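Local coordinates for lipoprotein (Streptococcus pneumoniae, PDB 3CX3) that binds zinc and, as a lipoprotein related to the metal-binding components of ABC transporters, probably takes part in zinc uptake by the pneumococcus, at residues I20-M23 with V24-S28; G203-P206 with E207-P210. One frame throughout, in Å; residues are numbered along the deposited sequence.

In the fold
Contact 1 (20-23 with 24-28) is largely buried within helix 18-28, the crossover between strands 12-15 and 33-36 of one parallel sheet; successive helical backbone bonds carry it, with a CH-pi contact between Tyr21 and Lys25, and its side chains pack outwards on both strands and on helices 125-142 and 147-173. Contact 2 (203-206 with 207-210) lies at the surface, in the loop between strand 198-200 and helix 213-224, where a type I turn and a glutamine side chain hold irregular chain together. The two centres are about 28 Å apart, on opposite sides of the chain's centre, and contact 2 passes near the zinc.

Contact 1: residues I20-M23 with V24-S28; sequences IYAM and VKEVS
Tyr21 and Lys25 stand one turn apart on helix 18-28, the helix of the right-handed beta-alpha-beta crossover between strands 12-15 and 33-36. Four successive i to i+4 backbone bonds join 20-23 to 24-28. Val24 N reaches Ile20 O at 2.9 Å, nearly along the C=O axis; one residue on, Lys25 N meets Tyr21 O. By Glu26 N to Ala22 O and Val27 N to Met23 O the donors have risen well above the carbonyl planes, the latter bond lengthening to 3.2 Å.

Apolar contact runs along the buried side, where Ile20 CG2 meets Val24 CG2 at 4.0 Å and both side chains rest on Thr15. Selenomethionine Met23 extends instead among Ala128, Ala132 and Ile135 of helix 125-142, and touches Phe157 of helix 147-173.

The more open side holds a CH-pi contact. A chi1 of -176° sets the Tyr21 ring opposite its own N, and the extended start of the lysine chain runs beside it, both pointing the same way. Lys25 CD lies over the ring face, 4.1 Å from the Tyr21 ring centroid and 27° off the normal, while Lys25 CE continues past the phenol rim to 3.4 Å from Tyr21 OH.

Contact 2: residues G203-P206 with E207-P210; sequences GISP and EQEP
Gln208 lays its amide end beside Ser205, with Gln208 OE1 3.0 Å from Ser205 CB. Gln208 OE1 also accepts the backbone N-H of Ser205, 2.7 Å from Ser205 N, in a bent bond (138° at the hydrogen) whose donor is tilted 23° from the amide plane. A bend at chi2 (134°) turns the amide back towards 203-206, and the bond to Ser205 N helps fix how it is rotated. The backbone of Gln208 makes two further bonds to that segment. Gln208 N donates to Ser205 O at 3.0 Å from above the carbonyl plane, and Gln208 O receives Gly203 N in the carbonyl plane, on a lone pair. Ser205 is therefore bonded to both the backbone and the side chain of one residue.

The bond from Gln208 N closes a type I beta turn from Ser205 to Gln208, with Pro206 and Glu207 at its corners. Ser205 OG accepts a bond from Glu207 N at 3.4 Å, an ST turn, though a weak one, nested in the beta turn. This loop leads from strand 198-200 to helix 213-224 and passes beside the metal site: Ser205 and Pro206 both touch the zinc ligand His44, and the Pro206 side chain is about 5 Å from the zinc. Gly203 is also hydrogen-bonded through its backbone to Thr185, the residue after the zinc ligand His184.

Contact 1: residues I20-M23 with V24-S28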
ATOM      1  N   ILE A  20      -2.834   4.275   4.568  1.00 39.96           N
ATOM      2  CA  ILE A  20      -3.161   5.664   4.887  1.00 40.35           C
ATOM      3  C   ILE A  20      -3.701   5.755   6.324  1.00 41.28           C
ATOM      4  O   ILE A  20      -3.243   6.581   7.119  1.00 41.35           O
ATOM      5  CB  ILE A  20      -4.182   6.249   3.878  1.00 39.44           C
ATOM      6  CG1 ILE A  20      -3.515   6.635   2.557  1.00 37.78           C
ATOM      7  CG2 ILE A  20      -4.790   7.487   4.434  1.00 39.91           C
ATOM      8  CD1 ILE A  20      -2.306   5.823   2.195  1.00 34.15           C
ATOM      9  N   TYR A  21      -4.677   4.905   6.643  1.00 42.19           N
ATOM     10  CA  TYR A  21      -5.202   4.794   7.996  1.00 43.65           C
ATOM     11  C   TYR A  21      -4.068   4.817   9.000  1.00 43.97           C
ATOM     12  O   TYR A  21      -4.024   5.683   9.880  1.00 43.60           O
ATOM     13  CB  TYR A  21      -5.989   3.490   8.143  1.00 43.68           C
ATOM     14  CG  TYR A  21      -6.659   3.316   9.485  1.00 46.43           C
ATOM     15  CD1 TYR A  21      -7.599   4.243   9.942  1.00 47.93           C
ATOM     16  CD2 TYR A  21      -6.359   2.214  10.300  1.00 48.46           C
ATOM     17  CE1 TYR A  21      -8.215   4.092  11.173  1.00 48.63           C
ATOM     18  CE2 TYR A  21      -6.972   2.051  11.533  1.00 49.89           C
ATOM     19  CZ  TYR A  21      -7.904   2.994  11.963  1.00 50.62           C
ATOM     20  OH  TYR A  21      -8.527   2.835  13.181  1.00 51.01           O
ATOM     21  N   ALA A  22      -3.143   3.877   8.807  1.00 44.62           N
ATOM     22  CA  ALA A  22      -2.086   3.556   9.735  1.00 45.87           C
ATOM     23  C   ALA A  22      -1.044   4.637   9.825  1.00 47.20           C
ATOM     24  O   ALA A  22      -0.423   4.819  10.860  1.00 47.44           O
ATOM     25  CB  ALA A  22      -1.437   2.271   9.323  1.00 45.68           C
HETATM   26  N   MSE A  23      -0.835   5.336   8.726  1.00 48.73           N
HETATM   27  CA  MSE A  23       0.214   6.318   8.639  1.00 50.71           C
HETATM   28  C   MSE A  23      -0.252   7.682   9.147  1.00 51.47           C
HETATM   29  O   MSE A  23       0.557   8.472   9.623  1.00 51.40           O
HETATM   30  CB  MSE A  23       0.672   6.419   7.195  1.00 51.41           C
HETATM   31  CG  MSE A  23       2.141   6.337   7.031  1.00 54.51           C
HETATM   32 SE   MSE A  23       2.683   5.857   5.219  1.00 62.66          SE
HETATM   33  CE  MSE A  23       4.514   6.303   5.446  1.00 59.26           C
ATOM     34  N   VAL A  24      -1.547   7.971   9.038  1.00 52.75           N
ATOM     35  CA  VAL A  24      -2.081   9.206   9.619  1.00 54.12           C
ATOM     36  C   VAL A  24      -2.163   9.038  11.133  1.00 55.08           C
ATOM     37  O   VAL A  24      -1.781   9.937  11.892  1.00 55.39           O
ATOM     38  CB  VAL A  24      -3.460   9.595   9.062  1.00 53.96           C
ATOM     39  CG1 VAL A  24      -3.816  10.989   9.514  1.00 54.24           C
ATOM     40  CG2 VAL A  24      -3.461   9.550   7.563  1.00 54.04           C
ATOM     41  N   LYS A  25      -2.641   7.869  11.552  1.00 56.16           N
ATOM     42  CA  LYS A  25      -2.712   7.479  12.953  1.00 57.11           C
ATOM     43  C   LYS A  25      -1.351   7.463  13.651  1.00 57.55           C
ATOM     44  O   LYS A  25      -1.234   7.834  14.819  1.00 57.34           O
ATOM     45  CB  LYS A  25      -3.395   6.113  13.087  1.00 57.51           C
ATOM     46  CG  LYS A  25      -4.884   6.187  13.388  1.00 58.61           C
ATOM     47  CD  LYS A  25      -5.404   4.886  13.988  1.00 61.38           C
ATOM     48  CE  LYS A  25      -6.620   5.133  14.889  1.00 62.33           C
ATOM     49  NZ  LYS A  25      -6.255   5.608  16.263  1.00 62.07           N
ATOM     50  N   GLU A  26      -0.321   7.028  12.940  1.00 58.49           N
ATOM     51  CA  GLU A  26       1.035   7.068  13.486  1.00 59.10           C
ATOM     52  C   GLU A  26       1.565   8.493  13.572  1.00 59.25           C
ATOM     53  O   GLU A  26       2.323   8.809  14.491  1.00 59.49           O
ATOM     54  CB  GLU A  26       1.983   6.165  12.699  1.00 59.07           C
ATOM     55  CG  GLU A  26       2.460   4.980  13.514  1.00 60.58           C
ATOM     56  CD  GLU A  26       2.296   3.646  12.807  1.00 61.85           C
ATOM     57  OE1 GLU A  26       3.321   3.043  12.436  1.00 61.28           O
ATOM     58  OE2 GLU A  26       1.143   3.190  12.644  1.00 62.79           O
ATOM     59  N   VAL A  27       1.152   9.350  12.638  1.00 59.14           N
ATOM     60  CA  VAL A  27       1.602  10.735  12.643  1.00 59.50           C
ATOM     61  C   VAL A  27       0.886  11.556  13.713  1.00 60.21           C
ATOM     62  O   VAL A  27       1.460  12.497  14.261  1.00 60.02           O
ATOM     63  CB  VAL A  27       1.499  11.398  11.239  1.00 59.48           C
ATOM     64  CG1 VAL A  27       1.681  12.911  11.320  1.00 58.64           C
ATOM     65  CG2 VAL A  27       2.549  10.795  10.281  1.00 59.37           C
ATOM     66  N   SER A  28      -0.358  11.183  14.011  1.00 61.18           N
ATOM     67  CA  SER A  28      -1.193  11.925  14.956  1.00 62.28           C
ATOM     68  C   SER A  28      -1.016  11.485  16.423  1.00 63.74           C
ATOM     69  O   SER A  28      -1.274  12.268  17.351  1.00 63.69           O
ATOM     70  CB  SER A  28      -2.665  11.833  14.542  1.00 62.06           C
ATOM     71  OG  SER A  28      -2.939  12.692  13.446  1.00 61.37           O
TER

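Contact 2: residues G203-P206 with E207-P210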
ATOM      1  N   GLY A 203      -2.058  -7.495 -13.234  1.00 37.94           N
ATOM      2  CA  GLY A 203      -1.361  -6.216 -13.386  1.00 37.60           C
ATOM      3  C   GLY A 203      -1.403  -5.370 -12.125  1.00 37.70           C
ATOM      4  O   GLY A 203      -1.616  -5.885 -11.025  1.00 37.70           O
ATOM      5  N   ILE A 204      -1.218  -4.063 -12.242  1.00 37.99           N
ATOM      6  CA  ILE A 204      -1.178  -3.278 -10.987  1.00 39.11           C
ATOM      7  C   ILE A 204      -2.455  -3.408 -10.142  1.00 39.74           C
ATOM      8  O   ILE A 204      -2.401  -3.299  -8.924  1.00 40.12           O
ATOM      9  CB  ILE A 204      -0.695  -1.789 -11.139  1.00 38.88           C
ATOM     10  CG1 ILE A 204      -1.854  -0.790 -11.035  1.00 38.39           C
ATOM     11  CG2 ILE A 204       0.199  -1.610 -12.372  1.00 38.89           C
ATOM     12  CD1 ILE A 204      -2.295  -0.155 -12.355  1.00 41.65           C
ATOM     13  N   SER A 205      -3.596  -3.628 -10.793  1.00 41.25           N
ATOM     14  CA  SER A 205      -4.850  -3.891 -10.083  1.00 42.42           C
ATOM     15  C   SER A 205      -5.281  -5.355 -10.261  1.00 43.11           C
ATOM     16  O   SER A 205      -5.043  -5.943 -11.317  1.00 43.58           O
ATOM     17  CB  SER A 205      -5.927  -2.908 -10.526  1.00 42.36           C
ATOM     18  OG  SER A 205      -7.038  -3.563 -11.083  1.00 43.79           O
ATOM     19  N   PRO A 206      -5.870  -5.961  -9.210  1.00 44.27           N
ATOM     20  CA  PRO A 206      -6.229  -7.377  -9.206  1.00 45.48           C
ATOM     21  C   PRO A 206      -7.216  -7.781 -10.290  1.00 46.95           C
ATOM     22  O   PRO A 206      -7.306  -8.962 -10.624  1.00 47.73           O
ATOM     23  CB  PRO A 206      -6.886  -7.558  -7.834  1.00 45.41           C
ATOM     24  CG  PRO A 206      -6.281  -6.500  -6.996  1.00 44.31           C
ATOM     25  CD  PRO A 206      -6.208  -5.335  -7.917  1.00 44.18           C
ATOM     26  N   GLU A 207      -7.959  -6.822 -10.831  1.00 48.00           N
ATOM     27  CA  GLU A 207      -8.907  -7.134 -11.887  1.00 49.03           C
ATOM     28  C   GLU A 207      -8.288  -7.132 -13.292  1.00 48.26           C
ATOM     29  O   GLU A 207      -8.975  -7.414 -14.274  1.00 48.24           O
ATOM     30  CB  GLU A 207     -10.160  -6.242 -11.784  1.00 50.30           C
ATOM     31  CG  GLU A 207     -10.750  -6.036 -10.320  1.00 54.50           C
ATOM     32  CD  GLU A 207     -10.917  -7.327  -9.455  1.00 59.08           C
ATOM     33  OE1 GLU A 207     -11.898  -7.396  -8.677  1.00 60.43           O
ATOM     34  OE2 GLU A 207     -10.074  -8.259  -9.525  1.00 60.58           O
ATOM     35  N   GLN A 208      -6.990  -6.846 -13.395  1.00 47.25           N
ATOM     36  CA  GLN A 208      -6.282  -7.121 -14.643  1.00 46.43           C
ATOM     37  C   GLN A 208      -5.712  -8.541 -14.599  1.00 46.26           C
ATOM     38  O   GLN A 208      -4.510  -8.740 -14.412  1.00 45.46           O
ATOM     39  CB  GLN A 208      -5.189  -6.088 -14.944  1.00 46.56           C
ATOM     40  CG  GLN A 208      -5.667  -4.679 -15.202  1.00 45.96           C
ATOM     41  CD  GLN A 208      -4.832  -3.688 -14.438  1.00 47.72           C
ATOM     42  OE1 GLN A 208      -4.883  -3.656 -13.218  1.00 49.63           O
ATOM     43  NE2 GLN A 208      -4.045  -2.881 -15.140  1.00 48.41           N
ATOM     44  N   GLU A 209      -6.608  -9.511 -14.792  1.00 46.66           N
ATOM     45  CA  GLU A 209      -6.297 -10.942 -14.805  1.00 47.69           C
ATOM     46  C   GLU A 209      -5.687 -11.356 -16.146  1.00 47.65           C
ATOM     47  O   GLU A 209      -6.047 -10.773 -17.164  1.00 47.61           O
ATOM     48  CB  GLU A 209      -7.584 -11.750 -14.544  1.00 48.32           C
ATOM     49  CG  GLU A 209      -8.266 -11.511 -13.179  1.00 50.08           C
ATOM     50  CD  GLU A 209      -7.622 -12.304 -12.042  1.00 53.96           C
ATOM     51  OE1 GLU A 209      -6.419 -12.652 -12.151  1.00 54.65           O
ATOM     52  OE2 GLU A 209      -8.321 -12.580 -11.032  1.00 55.20           O
ATOM     53  N   PRO A 210      -4.783 -12.367 -16.146  1.00 48.32           N
ATOM     54  CA  PRO A 210      -3.921 -12.878 -17.249  1.00 49.63           C
ATOM     55  C   PRO A 210      -4.458 -12.956 -18.705  1.00 51.36           C
ATOM     56  O   PRO A 210      -4.472 -11.917 -19.361  1.00 52.69           O
ATOM     57  CB  PRO A 210      -3.467 -14.227 -16.726  1.00 49.08           C
ATOM     58  CG  PRO A 210      -3.327 -13.992 -15.299  1.00 48.62           C
ATOM     59  CD  PRO A 210      -4.513 -13.126 -14.910  1.00 48.20           C
TER